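PDB 3TC8: leucine aminopeptidase from Parabacteroides distasonis, which probably works as a zinc-dependent exopeptidase of the M28 family, removing N-terminal residues from peptides, or as a related glutaminyl-peptide cyclotransferase. Local coordinates for residues 227-232 with 299-304; 52-57 with 134-139. All coordinates share one frame; numbering follows the deposited sequence.

Contact 1: 227-232 with 299-304; sequences WSAARD and GQTVLE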
loop_
_atom_site.group_PDB
_atom_site.type_symbol
_atom_site.label_atom_id
_atom_site.label_comp_id
_atom_site.label_asym_id
_atom_site.label_seq_id
_atom_site.Cartn_x
_atom_site.Cartn_y
_atom_site.Cartn_z
ATOM N N TRP A 227 -6.081 -5.589 14.904
ATOM C CA TRP A 227 -5.122 -5.559 15.964
ATOM C C TRP A 227 -5.330 -6.742 16.919
ATOM O O TRP A 227 -4.352 -7.279 17.457
ATOM C CB TRP A 227 -5.168 -4.198 16.729
ATOM C CG TRP A 227 -4.152 -3.177 16.231
ATOM C CD1 TRP A 227 -3.131 -2.701 16.962
ATOM C CD2 TRP A 227 -3.985 -2.630 14.897
ATOM N NE1 TRP A 227 -2.348 -1.867 16.199
ATOM C CE2 TRP A 227 -2.869 -1.796 14.937
ATOM C CE3 TRP A 227 -4.703 -2.724 13.731
ATOM C CZ2 TRP A 227 -2.395 -1.112 13.814
ATOM C CZ3 TRP A 227 -4.232 -2.064 12.597
ATOM C CH2 TRP A 227 -3.110 -1.250 12.662
ATOM N N SER A 228 -6.568 -7.153 17.140
ATOM C CA SER A 228 -6.834 -8.316 17.979
ATOM C C SER A 228 -6.349 -9.595 17.324
ATOM O O SER A 228 -5.774 -10.453 17.991
ATOM C CB SER A 228 -8.331 -8.411 18.259
ATOM O OG SER A 228 -8.732 -7.403 19.187
ATOM N N ALA A 229 -6.575 -9.752 16.029
ATOM C CA ALA A 229 -6.032 -10.910 15.308
ATOM C C ALA A 229 -4.518 -10.963 15.421
ATOM O O ALA A 229 -3.942 -12.021 15.649
ATOM C CB ALA A 229 -6.493 -10.932 13.836
ATOM N N ALA A 230 -3.865 -9.819 15.234
ATOM C CA ALA A 230 -2.414 -9.779 15.329
ATOM C C ALA A 230 -1.968 -10.259 16.725
ATOM O O ALA A 230 -1.014 -11.013 16.860
ATOM C CB ALA A 230 -1.913 -8.342 15.090
ATOM N N ARG A 231 -2.663 -9.774 17.763
ATOM C CA ARG A 231 -2.319 -10.178 19.119
ATOM C C ARG A 231 -2.538 -11.673 19.295
ATOM O O ARG A 231 -1.664 -12.348 19.862
ATOM C CB ARG A 231 -3.126 -9.390 20.129
ATOM C CG ARG A 231 -3.041 -9.895 21.574
ATOM C CD ARG A 231 -4.119 -9.232 22.472
ATOM N NE ARG A 231 -5.469 -9.608 22.035
ATOM C CZ ARG A 231 -6.570 -8.866 22.157
ATOM N NH1 ARG A 231 -6.537 -7.685 22.762
ATOM N NH2 ARG A 231 -7.717 -9.322 21.679
ATOM N N ASP A 232 -3.633 -12.199 18.793
ATOM C CA ASP A 232 -3.910 -13.649 18.895
ATOM C C ASP A 232 -2.780 -14.451 18.287
ATOM O O ASP A 232 -2.423 -15.519 18.783
ATOM C CB ASP A 232 -5.197 -14.016 18.142
ATOM C CG ASP A 232 -6.463 -13.429 18.709
ATOM O OD1 ASP A 232 -6.498 -13.105 19.911
ATOM O OD2 ASP A 232 -7.448 -13.292 17.904
ATOM N N GLY A 299 1.451 -9.585 6.844
ATOM C CA GLY A 299 0.755 -10.418 5.905
ATOM C C GLY A 299 -0.072 -11.522 6.532
ATOM O O GLY A 299 -1.192 -11.782 6.051
ATOM N N GLN A 300 0.487 -12.186 7.529
ATOM C CA GLN A 300 -0.259 -13.259 8.166
ATOM C C GLN A 300 -1.477 -12.707 8.892
ATOM O O GLN A 300 -2.520 -13.373 8.912
ATOM C CB GLN A 300 0.657 -14.054 9.110
ATOM C CG GLN A 300 0.017 -15.387 9.530
ATOM C CD GLN A 300 -0.160 -16.306 8.368
ATOM O OE1 GLN A 300 0.784 -16.529 7.614
ATOM N NE2 GLN A 300 -1.367 -16.806 8.145
ATOM N N THR A 301 -1.348 -11.541 9.499
ATOM C CA THR A 301 -2.501 -10.912 10.159
ATOM C C THR A 301 -3.609 -10.638 9.160
ATOM O O THR A 301 -4.789 -10.926 9.412
ATOM C CB THR A 301 -2.067 -9.649 10.927
ATOM O OG1 THR A 301 -1.145 -10.003 11.942
ATOM C CG2 THR A 301 -3.253 -8.892 11.528
ATOM N N VAL A 302 -3.268 -10.092 7.965
ATOM C CA VAL A 302 -4.283 -9.830 7.000
ATOM C C VAL A 302 -4.955 -11.131 6.556
ATOM O O VAL A 302 -6.176 -11.191 6.392
ATOM C CB VAL A 302 -3.722 -9.015 5.794
ATOM C CG1 VAL A 302 -4.724 -8.953 4.680
ATOM C CG2 VAL A 302 -3.303 -7.624 6.240
ATOM N N LEU A 303 -4.179 -12.184 6.295
ATOM C CA LEU A 303 -4.800 -13.456 5.918
ATOM C C LEU A 303 -5.782 -13.939 6.989
ATOM O O LEU A 303 -6.852 -14.418 6.708
ATOM C CB LEU A 303 -3.720 -14.535 5.682
ATOM C CG LEU A 303 -2.890 -14.358 4.414
ATOM C CD1 LEU A 303 -1.808 -15.416 4.359
ATOM C CD2 LEU A 303 -3.737 -14.415 3.167
ATOM N N GLU A 304 -5.341 -13.893 8.227
ATOM C CA GLU A 304 -6.211 -14.323 9.343
ATOM C C GLU A 304 -7.547 -13.597 9.338
ATOM O O GLU A 304 -8.586 -14.208 9.547
ATOM C CB GLU A 304 -5.491 -14.158 10.663
ATOM C CG GLU A 304 -6.277 -14.670 11.890
ATOM C CD GLU A 304 -6.351 -16.200 11.960
ATOM O OE1 GLU A 304 -5.466 -16.885 11.401
ATOM O OE2 GLU A 304 -7.259 -16.734 12.646
#
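Thr301 presents both branches of its side chain to the small residue Ala230, and the backbones come close here, with CA of Ala230 5.3 Å from CA of Thr301. The hydroxyl oxygen OG1 of Thr301 lies 3.6 Å from CB of Ala230 and about as far from its CA, while CG2 of Thr301 stands 3.8 Å from the same CB. The first torsion sets this arrangement: OG1 sits beside the backbone N of its own residue (chi1 -62°), and the methyl group is anti to that N. The hydroxyl hydrogen-bonds to O of Ala297 one turn earlier in its helix; toward Ala230 it makes only van der Waals contact. Replacing Thr301 by an alanine would probably open a gap beside the Ala230 methyl, where OG1 and CG2 now pack, and leave the carbonyl of Ala297 without its hydroxyl partner.

The second meeting is looser. CB of Ala229 points toward the other helix, where it lies 4.2 Å from CG of Glu304 and 4.5 Å from CG2 of Thr301. In Glu304, CG stands anti to the backbone N (chi1 -176°), and a bend at chi2 turns the carboxylate off the apolar part that touches Ala229. Its OE2 forms a salt bridge with Arg309, whose guanidinium also pairs with Asp232; OD2 of Asp232 and OE2 of Glu304 lie 6.3 Å apart.

The axes of the two segments pass within 9.0 Å of each other, with 114° between their N-to-C directions, so the touching patch is small. Phe239, Val226 and Leu233 pack around Thr301. The chemistry implies a junction packed through methyl groups and one hydroxyl that is satisfied within its own helix, with the charges to one side, where Arg309 probably offsets the repulsion between Asp232 and Glu304.

Contact 2: 52-57 with 134-139; sequences DYLASE and ALLEIA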
loop_
_atom_site.group_PDB
_atom_site.type_symbol
_atom_site.label_atom_id
_atom_site.label_comp_id
_atom_site.label_asym_id
_atom_site.label_seq_id
_atom_site.Cartn_x
_atom_site.Cartn_y
_atom_site.Cartn_z
ATOM N N ASP A 52 3.643 -3.661 -15.797
ATOM C CA ASP A 52 3.371 -4.858 -16.584
ATOM C C ASP A 52 3.615 -6.151 -15.802
ATOM O O ASP A 52 2.832 -7.099 -15.870
ATOM C CB ASP A 52 4.215 -4.885 -17.870
ATOM C CG ASP A 52 3.824 -3.862 -18.916
ATOM O OD1 ASP A 52 2.869 -3.107 -18.737
ATOM O OD2 ASP A 52 4.510 -3.873 -19.966
ATOM N N TYR A 53 4.697 -6.174 -15.035
ATOM C CA TYR A 53 5.027 -7.293 -14.166
ATOM C C TYR A 53 3.964 -7.520 -13.086
ATOM O O TYR A 53 3.514 -8.648 -12.883
ATOM C CB TYR A 53 6.403 -7.030 -13.547
ATOM C CG TYR A 53 6.760 -8.021 -12.460
ATOM C CD1 TYR A 53 7.153 -9.309 -12.738
ATOM C CD2 TYR A 53 6.631 -7.667 -11.146
ATOM C CE1 TYR A 53 7.424 -10.226 -11.744
ATOM C CE2 TYR A 53 6.888 -8.591 -10.091
ATOM C CZ TYR A 53 7.234 -9.896 -10.437
ATOM O OH TYR A 53 7.498 -10.827 -9.468
ATOM N N LEU A 54 3.517 -6.457 -12.433
ATOM C CA LEU A 54 2.511 -6.589 -11.400
ATOM C C LEU A 54 1.197 -7.115 -11.961
ATOM O O LEU A 54 0.552 -7.983 -11.370
ATOM C CB LEU A 54 2.277 -5.228 -10.708
ATOM C CG LEU A 54 3.459 -4.694 -9.920
ATOM C CD1 LEU A 54 3.156 -3.296 -9.394
ATOM C CD2 LEU A 54 3.880 -5.641 -8.790
ATOM N N ALA A 55 0.792 -6.597 -13.116
ATOM C CA ALA A 55 -0.428 -7.057 -13.757
ATOM C C ALA A 55 -0.360 -8.547 -14.090
ATOM O O ALA A 55 -1.319 -9.301 -13.908
ATOM C CB ALA A 55 -0.751 -6.248 -14.990
ATOM N N SER A 56 0.774 -8.976 -14.647
ATOM C CA SER A 56 0.936 -10.380 -15.006
ATOM C C SER A 56 0.975 -11.304 -13.798
ATOM O O SER A 56 0.504 -12.445 -13.895
ATOM C CB SER A 56 2.103 -10.595 -15.974
ATOM O OG SER A 56 3.306 -10.380 -15.365
ATOM N N GLU A 57 1.527 -10.837 -12.700
ATOM C CA GLU A 57 1.596 -11.629 -11.537
ATOM C C GLU A 57 0.131 -11.868 -10.974
ATOM O O GLU A 57 -0.281 -12.996 -10.692
ATOM C CB GLU A 57 2.623 -10.965 -10.592
ATOM C CG GLU A 57 3.089 -11.913 -9.560
ATOM C CD GLU A 57 4.078 -13.013 -10.068
ATOM O OE1 GLU A 57 4.234 -14.030 -9.343
ATOM O OE2 GLU A 57 4.681 -12.877 -11.177
ATOM N N ALA A 134 3.744 -7.595 -0.037
ATOM C CA ALA A 134 2.881 -8.300 0.894
ATOM C C ALA A 134 1.568 -8.677 0.214
ATOM O O ALA A 134 1.071 -9.805 0.356
ATOM C CB ALA A 134 2.658 -7.534 2.156
ATOM N N LEU A 135 0.969 -7.737 -0.519
ATOM C CA LEU A 135 -0.277 -8.023 -1.210
ATOM C C LEU A 135 -0.116 -9.042 -2.320
ATOM O O LEU A 135 -1.037 -9.839 -2.546
ATOM C CB LEU A 135 -0.912 -6.756 -1.762
ATOM C CG LEU A 135 -1.517 -5.816 -0.722
ATOM C CD1 LEU A 135 -2.176 -4.609 -1.370
ATOM C CD2 LEU A 135 -2.516 -6.498 0.223
ATOM N N LEU A 136 1.002 -9.071 -3.035
ATOM C CA LEU A 136 1.234 -10.094 -4.008
ATOM C C LEU A 136 1.263 -11.463 -3.364
ATOM O O LEU A 136 0.685 -12.403 -3.908
ATOM C CB LEU A 136 2.521 -9.871 -4.824
ATOM C CG LEU A 136 2.460 -8.729 -5.852
ATOM C CD1 LEU A 136 3.892 -8.443 -6.332
ATOM C CD2 LEU A 136 1.571 -9.119 -7.060
ATOM N N GLU A 137 1.928 -11.599 -2.232
ATOM C CA GLU A 137 1.963 -12.887 -1.558
ATOM C C GLU A 137 0.593 -13.287 -1.023
ATOM O O GLU A 137 0.179 -14.448 -1.123
ATOM C CB GLU A 137 3.026 -12.870 -0.484
ATOM C CG GLU A 137 3.067 -14.114 0.383
ATOM C CD GLU A 137 3.264 -15.418 -0.371
ATOM O OE1 GLU A 137 3.730 -15.402 -1.537
ATOM O OE2 GLU A 137 3.019 -16.509 0.234
ATOM N N ILE A 138 -0.168 -12.330 -0.492
ATOM C CA ILE A 138 -1.550 -12.562 -0.070
ATOM C C ILE A 138 -2.386 -13.039 -1.249
ATOM O O ILE A 138 -3.111 -14.024 -1.175
ATOM C CB ILE A 138 -2.125 -11.308 0.602
ATOM C CG1 ILE A 138 -1.514 -11.117 1.986
ATOM C CG2 ILE A 138 -3.675 -11.350 0.673
ATOM C CD1 ILE A 138 -1.619 -9.737 2.528
ATOM N N ALA A 139 -2.242 -12.360 -2.400
ATOM C CA ALA A 139 -2.987 -12.702 -3.573
ATOM C C ALA A 139 -2.595 -14.094 -4.102
ATOM O O ALA A 139 -3.442 -14.851 -4.591
ATOM C CB ALA A 139 -2.752 -11.609 -4.655
#
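Leu136 reaches across to helix 45-60 with its two methyl groups, each meeting a different residue. CD1 of Leu136 lies 3.7 Å from CD2 of Leu54, a methyl-to-methyl contact between side chains that cross at about a right angle. CD2 of Leu136 instead approaches the aliphatic stem of Glu57, 4.0 Å from CG and 4.1 Å from CB, again crosswise. The stem is available because CG of Glu57 is anti to its backbone N (chi1 -162°), and the bend at chi2 then turns the carboxylate away from Leu136. Within these segments the contact is made by side chains, the nearest CA atoms, of Glu57 and Leu136, being 7.7 Å apart.

Both helices belong to the layer on one face of the central mixed sheet, in the alpha/beta sandwich of M28 peptidases. Phe155 of strand 150-156 touches both Leu54 and Leu136 and so forms the floor of the contact.

Farther out, Tyr30 of helix 24-36 and Phe61 also lie against Leu136, and Trp103 lies against Leu54. The polar end of Glu57, in the conformer described (one of two modelled), has its partners outside the pair of segments: OE2 forms a salt bridge with Arg60, and OE1 hydrogen-bonds to the hydroxyl of Tyr30, whose side chain is also in contact with Tyr53.

In the fold
The two contacts follow one another along the chain: both helices of contact 2, 45-60 and 125-144, come earlier than either helix of contact 1, 213-233 and 292-308. Their centres are about 21 Å apart, and no helix is shared. They are nevertheless joined through Ile138 of helix 125-144, whose CD1 lies 3.9 Å from CG1 of Val302 and whose CG2 lies 4.0 Å from CD2 of Leu303. Packing thus runs continuously from helix 45-60 through helices 125-144 and 292-308 to helix 213-233. Neither contact lies at the metal site; helix 125-144, which takes part in contact 2, also carries the zinc ligand Asp127 near its start.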